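Local coordinates for isomerase (Escherichia coli, PDB 5VHU) that probably interconverts arabinose 5-phosphate and ribulose 5-phosphate as a sugar-phosphate isomerase of the SIS family, working as a homotetramer, at the interface of chains A and B. Coordinates in Å, arbitrary orientation; residue numbers count along the deposited sequence, not the author numbering. Chains: chain A/B, Isomerase.

The interface of chains A and B. Residues chain A 45, 72-73, 87; chain B 45, 73, 87.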
loop_
_atom_site.group_PDB
_atom_site.type_symbol
_atom_site.label_atom_id
_atom_site.label_comp_id
_atom_site.label_asym_id
_atom_site.label_seq_id
_atom_site.Cartn_x
_atom_site.Cartn_y
_atom_site.Cartn_z
ATOM N N LYS A 45 -8.958 17.536 5.476
ATOM C CA LYS A 45 -8.888 16.519 4.424
ATOM C C LYS A 45 -10.133 15.604 4.488
ATOM O O LYS A 45 -10.726 15.470 5.542
ATOM C CB LYS A 45 -7.580 15.727 4.605
ATOM C CG LYS A 45 -6.396 16.725 4.538
ATOM C CD LYS A 45 -5.075 16.103 4.128
ATOM C CE LYS A 45 -3.909 16.977 4.598
ATOM N NZ LYS A 45 -3.726 18.040 3.565
ATOM N N SER A 72 -7.438 14.915 0.217
ATOM C CA SER A 72 -8.025 13.607 0.648
ATOM C C SER A 72 -6.928 12.567 0.765
ATOM O O SER A 72 -5.981 12.622 0.003
ATOM C CB SER A 72 -9.018 13.172 -0.435
ATOM O OG SER A 72 -9.662 11.972 -0.064
ATOM N N PHE A 73 -7.045 11.603 1.680
ATOM C CA PHE A 73 -6.110 10.479 1.681
ATOM C C PHE A 73 -6.839 9.268 2.283
ATOM O O PHE A 73 -7.976 9.400 2.747
ATOM C CB PHE A 73 -4.768 10.744 2.426
ATOM C CG PHE A 73 -4.931 11.002 3.921
ATOM C CD1 PHE A 73 -5.367 12.255 4.407
ATOM C CD2 PHE A 73 -4.601 10.021 4.844
ATOM C CE1 PHE A 73 -5.546 12.506 5.787
ATOM C CE2 PHE A 73 -4.740 10.255 6.249
ATOM C CZ PHE A 73 -5.243 11.475 6.732
ATOM N N MET A 87 -4.069 9.827 12.366
ATOM C CA MET A 87 -3.984 10.648 11.147
ATOM C C MET A 87 -5.142 11.633 10.944
ATOM O O MET A 87 -4.981 12.614 10.203
ATOM C CB MET A 87 -3.818 9.753 9.896
ATOM C CG MET A 87 -2.588 8.864 10.050
ATOM S SD MET A 87 -2.455 7.792 8.611
ATOM C CE MET A 87 -0.874 7.003 9.009
ATOM N N LYS B 45 -0.591 18.449 8.776
ATOM C CA LYS B 45 -0.034 17.100 8.891
ATOM C C LYS B 45 1.453 17.103 8.465
ATOM O O LYS B 45 1.856 17.956 7.696
ATOM C CB LYS B 45 -0.880 16.152 8.021
ATOM C CG LYS B 45 -2.348 16.226 8.512
ATOM C CD LYS B 45 -3.178 14.997 8.190
ATOM C CE LYS B 45 -4.669 15.347 8.204
ATOM N NZ LYS B 45 -5.113 15.271 9.627
ATOM N N PHE B 73 0.931 11.436 7.445
ATOM C CA PHE B 73 0.589 10.325 6.558
ATOM C C PHE B 73 1.655 10.266 5.454
ATOM O O PHE B 73 2.525 11.141 5.388
ATOM C CB PHE B 73 -0.841 10.393 5.945
ATOM C CG PHE B 73 -1.065 11.590 5.027
ATOM C CD1 PHE B 73 -1.303 12.882 5.548
ATOM C CD2 PHE B 73 -1.090 11.426 3.650
ATOM C CE1 PHE B 73 -1.490 14.007 4.713
ATOM C CE2 PHE B 73 -1.309 12.540 2.779
ATOM C CZ PHE B 73 -1.474 13.837 3.293
ATOM N N MET B 87 -2.766 15.928 -2.166
ATOM C CA MET B 87 -2.987 15.622 -0.743
ATOM C C MET B 87 -2.354 16.611 0.242
ATOM O O MET B 87 -2.793 16.681 1.400
ATOM C CB MET B 87 -2.532 14.179 -0.418
ATOM C CG MET B 87 -3.264 13.186 -1.316
ATOM S SD MET B 87 -2.671 11.525 -0.961
ATOM C CE MET B 87 -3.797 10.601 -2.037
#
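A:Phe73 and B:Phe73 stack face against face across the two-fold axis that relates the chains. Their ring planes are only 11° from parallel and the centroids 4.2 Å apart. The rings are slipped, so that CG of A:Phe73 sits over the rim of the partner ring, 3.9 Å from CD2 of B:Phe73, rather than over its centre. In both chains CG is tucked between main-chain N and C (chi1 64°), which swings the ring off strand 72-76 towards its twin.

Aliphatic groups extend this apolar centre. The CE methylene of A:Lys45 packs 3.8 Å from CE1 of B:Phe73, and the exchanged pair does the same. Beyond the CE1 and CZ edges of the stack the two lysine chains run past each other in opposite directions, CE of A:Lys45 lying 4.0 Å from CE of B:Lys45. The thioether SD of B:Met87 flanks the stack, 4.1 Å from CB of A:Phe73.

Two symmetry-related hydrogen bonds flank the lysine pair. NZ of A:Lys45 donates to the main-chain O of B:Met87, at the end of the 3-10 helix 85-87, over 2.7 Å; the donor is tilted 20° from the carbonyl plane. A bend at chi4 turns NZ away from the lysine stem towards this oxygen. With the twin bond formed, NZ of A:Lys45 and NZ of B:Lys45 stand 6.8 Å apart, each directed to a different carbonyl, which, if both are charged, probably eases their mutual repulsion.

Together the stack and the reciprocal lysine clasps help to hold two SIS-domain subunits together within the homotetramer.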